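Local coordinates for envelopment polyprotein (PDB 7A56) that probably drives fusion of the viral envelope with a host-cell membrane during entry, as a class II fusion glycoprotein in its postfusion form, at residues G173-S178 against K292-R297; I411-P416 against V422-C427. All coordinates share one frame; numbering follows the deposited sequence.

In the fold
Both contacts join strands of different sheets, mainly through aliphatic groups and with no hydrogen bond between the segments, yet they lie in separate parts of an elongated chain, their centres about 56 Å apart. Both are interior contacts. Interaction 1 (173-178 with 292-297), its centre about 48 Å from that of the chain, rests on a buried leucine against a partly exposed valine and the aliphatic chain of a buried lysine. Interaction 2 (411-416 with 422-427) is about 19 Å from the chain centre, and its five touching residues are all buried, one of them a disulfide cysteine. Interaction 1 bridges 113 intervening residues, whereas interaction 2 folds back across a five-residue connection. No strand is common to both.

Interaction 1. Residues G173-S178 against K292-R297; sequences GCLYGS and KDVILR
Strand 173-178 and segment 292-297 face each other as layers, the closest pair of CA atoms, those of L175 and K292, being 8.2 Å apart, too far for backbone pairing. L175 spans the gap. Its CG is anti to the backbone N (chi1 176°), which extends the isobutyl group toward the other layer, where V294 CG2 lies against its fork, 4.1 Å from both L175 CD1 and L175 CD2. The leucine and lysine side chains run past one another in opposite senses: L175 CD2 is 4.1 Å from K292 CB and, because the lysine bends at chi2 (143°), 4.3 Å from K292 CD. NZ is carried on to a salt bridge with E133 and a hydrogen bond to the carbonyl O of C162. C174, on the other face of its strand, is tied to C139 by a disulfide. Within its own layer, strand 172-183 lies between strands 98-134 and 150-158, bonded to both. Segment 292-297 belongs to a two-stranded hairpin with strand 281-285, whose F282 and Y284 also touch L175, F282 reaching V294 and Y284 reaching K292 as well, so the contact seats this hairpin on the face of the longer strands.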
ATOM      1  N   GLY A 173      28.360  48.381 -12.120  1.00 32.22           N
ATOM      2  CA  GLY A 173      28.051  48.119 -10.724  1.00 31.03           C
ATOM      3  C   GLY A 173      27.058  47.005 -10.529  1.00 29.94           C
ATOM      4  O   GLY A 173      26.589  46.346 -11.466  1.00 29.81           O
ATOM      5  N   CYS A 174      26.697  46.805  -9.262  1.00 29.71           N
ATOM      6  CA  CYS A 174      25.826  45.695  -8.933  1.00 28.74           C
ATOM      7  C   CYS A 174      25.077  45.994  -7.640  1.00 27.75           C
ATOM      8  O   CYS A 174      25.584  46.706  -6.763  1.00 29.60           O
ATOM      9  CB  CYS A 174      26.637  44.410  -8.802  1.00 31.12           C
ATOM     10  SG  CYS A 174      25.661  42.867  -8.302  1.00 32.23           S
ATOM     11  N   LEU A 175      23.889  45.400  -7.517  1.00 27.64           N
ATOM     12  CA  LEU A 175      23.146  45.406  -6.263  1.00 25.28           C
ATOM     13  C   LEU A 175      22.782  43.962  -5.998  1.00 25.66           C
ATOM     14  O   LEU A 175      22.181  43.311  -6.868  1.00 26.04           O
ATOM     15  CB  LEU A 175      21.891  46.287  -6.335  1.00 25.75           C
ATOM     16  CG  LEU A 175      20.925  46.369  -5.159  1.00 30.57           C
ATOM     17  CD1 LEU A 175      21.576  46.968  -3.937  1.00 32.07           C
ATOM     18  CD2 LEU A 175      19.706  47.176  -5.531  1.00 28.20           C
ATOM     19  N   TYR A 176      23.187  43.445  -4.839  1.00 24.67           N
ATOM     20  CA  TYR A 176      22.956  42.011  -4.593  1.00 26.22           C
ATOM     21  C   TYR A 176      22.594  41.764  -3.133  1.00 26.37           C
ATOM     22  O   TYR A 176      22.745  42.635  -2.273  1.00 30.97           O
ATOM     23  CB  TYR A 176      24.208  41.178  -4.985  1.00 30.11           C
ATOM     24  CG  TYR A 176      25.468  41.535  -4.245  1.00 40.48           C
ATOM     25  CD1 TYR A 176      26.345  42.517  -4.736  1.00 46.72           C
ATOM     26  CD2 TYR A 176      25.814  40.880  -3.067  1.00 45.73           C
ATOM     27  CE1 TYR A 176      27.513  42.838  -4.047  1.00 54.99           C
ATOM     28  CE2 TYR A 176      26.976  41.203  -2.374  1.00 51.75           C
ATOM     29  CZ  TYR A 176      27.814  42.164  -2.866  1.00 56.58           C
ATOM     30  OH  TYR A 176      28.954  42.441  -2.155  1.00 67.75           O
ATOM     31  N   GLY A 177      22.104  40.562  -2.856  1.00 28.42           N
ATOM     32  CA  GLY A 177      21.941  40.174  -1.478  1.00 27.76           C
ATOM     33  C   GLY A 177      21.478  38.732  -1.362  1.00 27.40           C
ATOM     34  O   GLY A 177      21.621  37.929  -2.296  1.00 28.21           O
ATOM     35  N   SER A 178      20.939  38.424  -0.180  1.00 29.45           N
ATOM     36  CA  SER A 178      20.439  37.074   0.116  1.00 27.00           C
ATOM     37  C   SER A 178      19.271  37.180   1.091  1.00 27.78           C
ATOM     38  O   SER A 178      19.086  38.206   1.766  1.00 28.49           O
ATOM     39  CB  SER A 178      21.548  36.186   0.684  1.00 29.12           C
ATOM     40  OG  SER A 178      22.218  36.849   1.737  1.00 31.60           O
ATOM     41  N   LYS A 292      20.572  52.685  -3.280  1.00 28.66           N
ATOM     42  CA  LYS A 292      19.264  52.210  -3.742  1.00 27.82           C
ATOM     43  C   LYS A 292      18.496  51.516  -2.617  1.00 30.98           C
ATOM     44  O   LYS A 292      19.091  50.949  -1.694  1.00 29.44           O
ATOM     45  CB  LYS A 292      19.433  51.241  -4.936  1.00 26.66           C
ATOM     46  CG  LYS A 292      20.202  51.970  -6.118  1.00 28.19           C
ATOM     47  CD  LYS A 292      21.160  50.978  -6.851  1.00 27.69           C
ATOM     48  CE  LYS A 292      22.170  51.797  -7.726  1.00 29.96           C
ATOM     49  NZ  LYS A 292      22.724  52.967  -7.026  1.00 32.29           N
ATOM     50  N   ASP A 293      17.162  51.574  -2.699  1.00 31.00           N
ATOM     51  CA  ASP A 293      16.292  50.778  -1.806  1.00 31.31           C
ATOM     52  C   ASP A 293      15.969  49.453  -2.448  1.00 31.18           C
ATOM     53  O   ASP A 293      15.482  49.417  -3.579  1.00 29.43           O
ATOM     54  CB  ASP A 293      14.986  51.505  -1.490  1.00 35.66           C
ATOM     55  CG  ASP A 293      15.197  52.877  -0.887  1.00 42.88           C
ATOM     56  OD1 ASP A 293      16.032  53.049   0.028  1.00 46.03           O
ATOM     57  OD2 ASP A 293      14.513  53.824  -1.329  1.00 45.80           O
ATOM     58  N   VAL A 294      16.163  48.361  -1.689  1.00 30.29           N
ATOM     59  CA  VAL A 294      15.839  47.012  -2.127  1.00 31.82           C
ATOM     60  C   VAL A 294      14.363  46.765  -1.868  1.00 32.89           C
ATOM     61  O   VAL A 294      13.877  47.027  -0.762  1.00 30.94           O
ATOM     62  CB  VAL A 294      16.722  45.998  -1.384  1.00 31.09           C
ATOM     63  CG1 VAL A 294      16.243  44.572  -1.584  1.00 28.45           C
ATOM     64  CG2 VAL A 294      18.187  46.162  -1.864  1.00 33.89           C
ATOM     65  N   ILE A 295      13.634  46.324  -2.899  1.00 29.15           N
ATOM     66  CA  ILE A 295      12.228  45.946  -2.739  1.00 30.24           C
ATOM     67  C   ILE A 295      12.176  44.438  -2.845  1.00 28.08           C
ATOM     68  O   ILE A 295      12.571  43.870  -3.867  1.00 28.68           O
ATOM     69  CB  ILE A 295      11.313  46.621  -3.775  1.00 31.54           C
ATOM     70  CG1 ILE A 295      11.727  48.102  -4.031  1.00 35.09           C
ATOM     71  CG2 ILE A 295       9.778  46.421  -3.361  1.00 33.73           C
ATOM     72  CD1 ILE A 295      11.262  49.060  -3.011  1.00 36.11           C
ATOM     73  N   LEU A 296      11.783  43.756  -1.757  1.00 28.10           N
ATOM     74  CA  LEU A 296      11.823  42.312  -1.702  1.00 29.64           C
ATOM     75  C   LEU A 296      10.403  41.866  -1.342  1.00 29.41           C
ATOM     76  O   LEU A 296       9.955  42.098  -0.218  1.00 29.81           O
ATOM     77  CB  LEU A 296      12.860  41.862  -0.676  1.00 34.24           C
ATOM     78  CG  LEU A 296      13.436  40.474  -0.820  1.00 38.16           C
ATOM     79  CD1 LEU A 296      14.266  40.464  -2.112  1.00 37.70           C
ATOM     80  CD2 LEU A 296      14.321  40.272   0.383  1.00 39.82           C
ATOM     81  N   ARG A 297       9.664  41.345  -2.326  1.00 29.50           N
ATOM     82  CA  ARG A 297       8.263  41.009  -2.092  1.00 27.50           C
ATOM     83  C   ARG A 297       8.072  39.532  -1.810  1.00 27.24           C
ATOM     84  O   ARG A 297       6.971  39.135  -1.397  1.00 26.94           O
ATOM     85  CB  ARG A 297       7.390  41.392  -3.291  1.00 26.95           C
ATOM     86  CG  ARG A 297       7.295  42.907  -3.554  1.00 29.70           C
ATOM     87  CD  ARG A 297       6.926  43.171  -5.044  1.00 31.67           C
ATOM     88  NE  ARG A 297       6.933  44.633  -5.271  1.00 35.17           N
ATOM     89  CZ  ARG A 297       5.892  45.463  -5.080  1.00 38.87           C
ATOM     90  NH1 ARG A 297       4.695  45.010  -4.706  1.00 35.34           N
ATOM     91  NH2 ARG A 297       6.052  46.773  -5.266  1.00 35.26           N
TER

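Interaction 2. Residues I411-P416 against V422-C427; sequences IKLNCP and VSVSVC
L413 and V422 meet through a pair of torsions: L413 holds CG anti to its carbonyl carbon (chi1 -58°) with CD1 extended away from CA, while V422 sets CG1 anti to the backbone N (chi1 171°). The leucine methyl CD1 thereby reaches V422 CG1 at 3.5 Å, tighter than usual for two carbons, the side chains crossing at a slant. The other methyl of V422 faces the sulfur of C415, with V422 CG2 3.9 Å from C415 SG, so the valine is shared between leucine and cysteine. That sulfur is fixed by its disulfide to C393. Farther along, V424 takes over the role of V422 on the same face of its strand. Its CG2 is touched from two residues of the opposing strand, lying 4.2 Å from L413 CD1 and 4.2 Å from I411 CD1. L413 thus bridges both valines with a single methyl, and the row of methyls and the cysteine sulfur makes an apolar interface with no hydrogen bond across it. The strand axes pass 10.2 Å apart at 129°, a facing of two sheets rather than neighbours in one. In one layer, strand 408-414 lies between strands 373-381 and 394-395, and M373 and C375 of the former also press on L413. In the other, strand 422-426 runs between strands 385-391 and 429-433, and C363 and I361 of strand 356-365, from the first layer, reach over to V422 and V424, an arrangement consistent with a beta-sandwich.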
ATOM      1  N   ILE A 411     -16.159   9.849  14.372  1.00 42.00           N
ATOM      2  CA  ILE A 411     -15.974   9.307  13.029  1.00 40.96           C
ATOM      3  C   ILE A 411     -15.982  10.456  12.034  1.00 43.36           C
ATOM      4  O   ILE A 411     -16.527  11.529  12.296  1.00 46.30           O
ATOM      5  CB  ILE A 411     -17.072   8.303  12.618  1.00 39.29           C
ATOM      6  CG1 ILE A 411     -18.440   8.969  12.508  1.00 41.55           C
ATOM      7  CG2 ILE A 411     -17.060   7.072  13.525  1.00 39.01           C
ATOM      8  CD1 ILE A 411     -19.559   7.952  12.301  1.00 42.45           C
ATOM      9  N   LYS A 412     -15.387  10.209  10.869  1.00 41.32           N
ATOM     10  CA  LYS A 412     -15.400  11.177   9.780  1.00 44.83           C
ATOM     11  C   LYS A 412     -16.220  10.609   8.629  1.00 41.07           C
ATOM     12  O   LYS A 412     -16.157   9.405   8.350  1.00 38.88           O
ATOM     13  CB  LYS A 412     -13.974  11.515   9.345  1.00 48.76           C
ATOM     14  CG  LYS A 412     -13.869  12.324   8.079  1.00 54.44           C
ATOM     15  CD  LYS A 412     -12.416  12.694   7.781  1.00 60.06           C
ATOM     16  CE  LYS A 412     -11.572  11.512   7.275  1.00 61.06           C
ATOM     17  NZ  LYS A 412     -10.299  11.963   6.575  1.00 67.15           N
ATOM     18  N   LEU A 413     -17.051  11.461   8.031  1.00 44.95           N
ATOM     19  CA  LEU A 413     -17.961  11.098   6.952  1.00 45.07           C
ATOM     20  C   LEU A 413     -17.727  11.969   5.728  1.00 48.41           C
ATOM     21  O   LEU A 413     -17.315  13.127   5.820  1.00 51.76           O
ATOM     22  CB  LEU A 413     -19.429  11.234   7.372  1.00 43.76           C
ATOM     23  CG  LEU A 413     -19.853  10.412   8.595  1.00 41.04           C
ATOM     24  CD1 LEU A 413     -21.316  10.723   8.889  1.00 43.40           C
ATOM     25  CD2 LEU A 413     -19.598   8.911   8.422  1.00 37.79           C
ATOM     26  N   ASN A 414     -18.018  11.402   4.584  1.00 50.48           N
ATOM     27  CA  ASN A 414     -17.979  12.127   3.328  1.00 53.26           C
ATOM     28  C   ASN A 414     -19.415  12.150   2.838  1.00 51.90           C
ATOM     29  O   ASN A 414     -19.897  11.148   2.307  1.00 48.32           O
ATOM     30  CB  ASN A 414     -17.043  11.450   2.334  1.00 58.19           C
ATOM     31  CG  ASN A 414     -17.156  12.021   0.940  1.00 66.65           C
ATOM     32  OD1 ASN A 414     -17.655  11.364   0.009  1.00 68.06           O
ATOM     33  ND2 ASN A 414     -16.675  13.244   0.775  1.00 70.22           N
ATOM     34  N   CYS A 415     -20.112  13.293   3.053  1.00 55.83           N
ATOM     35  CA  CYS A 415     -21.521  13.457   2.715  1.00 59.08           C
ATOM     36  C   CYS A 415     -21.682  14.342   1.482  1.00 65.73           C
ATOM     37  O   CYS A 415     -21.001  15.368   1.353  1.00 66.07           O
ATOM     38  CB  CYS A 415     -22.322  14.086   3.864  1.00 58.58           C
ATOM     39  SG  CYS A 415     -22.354  13.230   5.419  1.00 56.69           S
ATOM     40  N   PRO A 416     -22.594  13.987   0.585  1.00 69.55           N
ATOM     41  CA  PRO A 416     -22.804  14.802  -0.611  1.00 73.18           C
ATOM     42  C   PRO A 416     -23.388  16.159  -0.246  1.00 74.64           C
ATOM     43  O   PRO A 416     -24.029  16.329   0.799  1.00 74.91           O
ATOM     44  CB  PRO A 416     -23.795  13.973  -1.442  1.00 75.07           C
ATOM     45  CG  PRO A 416     -23.823  12.632  -0.822  1.00 72.37           C
ATOM     46  CD  PRO A 416     -23.476  12.812   0.620  1.00 69.46           C
ATOM     47  N   VAL A 422     -27.830  13.380   8.555  1.00 57.50           N
ATOM     48  CA  VAL A 422     -26.837  12.323   8.627  1.00 51.07           C
ATOM     49  C   VAL A 422     -27.430  11.187   9.444  1.00 49.85           C
ATOM     50  O   VAL A 422     -27.892  11.405  10.570  1.00 48.64           O
ATOM     51  CB  VAL A 422     -25.530  12.822   9.258  1.00 50.21           C
ATOM     52  CG1 VAL A 422     -24.619  11.652   9.501  1.00 47.79           C
ATOM     53  CG2 VAL A 422     -24.868  13.877   8.381  1.00 52.29           C
ATOM     54  N   SER A 423     -27.448   9.994   8.859  1.00 48.33           N
ATOM     55  CA  SER A 423     -27.839   8.751   9.530  1.00 48.67           C
ATOM     56  C   SER A 423     -26.616   7.875   9.762  1.00 45.38           C
ATOM     57  O   SER A 423     -25.731   7.809   8.905  1.00 44.66           O
ATOM     58  CB  SER A 423     -28.853   7.976   8.691  1.00 54.40           C
ATOM     59  OG  SER A 423     -29.490   7.004   9.502  1.00 60.23           O
ATOM     60  N   VAL A 424     -26.575   7.194  10.913  1.00 41.01           N
ATOM     61  CA  VAL A 424     -25.467   6.313  11.252  1.00 38.90           C
ATOM     62  C   VAL A 424     -26.033   5.127  12.025  1.00 39.37           C
ATOM     63  O   VAL A 424     -26.896   5.287  12.897  1.00 40.16           O
ATOM     64  CB  VAL A 424     -24.370   7.009  12.092  1.00 38.19           C
ATOM     65  CG1 VAL A 424     -23.337   5.974  12.555  1.00 38.21           C
ATOM     66  CG2 VAL A 424     -23.686   8.169  11.311  1.00 40.99           C
ATOM     67  N   SER A 425     -25.534   3.937  11.709  1.00 38.02           N
ATOM     68  CA  SER A 425     -25.893   2.743  12.461  1.00 38.95           C
ATOM     69  C   SER A 425     -24.613   2.103  12.965  1.00 36.44           C
ATOM     70  O   SER A 425     -23.581   2.120  12.275  1.00 37.33           O
ATOM     71  CB  SER A 425     -26.741   1.764  11.605  1.00 40.28           C
ATOM     72  OG  SER A 425     -25.966   0.998  10.691  1.00 39.97           O
ATOM     73  N   VAL A 426     -24.677   1.565  14.185  1.00 35.47           N
ATOM     74  CA  VAL A 426     -23.584   0.795  14.780  1.00 32.86           C
ATOM     75  C   VAL A 426     -24.176  -0.501  15.353  1.00 33.32           C
ATOM     76  O   VAL A 426     -25.008  -0.449  16.259  1.00 35.51           O
ATOM     77  CB  VAL A 426     -22.887   1.600  15.886  1.00 33.03           C
ATOM     78  CG1 VAL A 426     -21.738   0.789  16.472  1.00 32.29           C
ATOM     79  CG2 VAL A 426     -22.401   2.982  15.314  1.00 34.54           C
ATOM     80  N   CYS A 427     -23.727  -1.648  14.854  1.00 33.84           N
ATOM     81  CA  CYS A 427     -24.400  -2.937  15.143  1.00 36.61           C
ATOM     82  C   CYS A 427     -25.876  -2.723  14.778  1.00 39.18           C
ATOM     83  O   CYS A 427     -26.195  -2.213  13.697  1.00 39.32           O
ATOM     84  CB  CYS A 427     -24.128  -3.368  16.591  1.00 39.13           C
ATOM     85  SG  CYS A 427     -22.596  -4.384  16.916  1.00 40.01           S
TER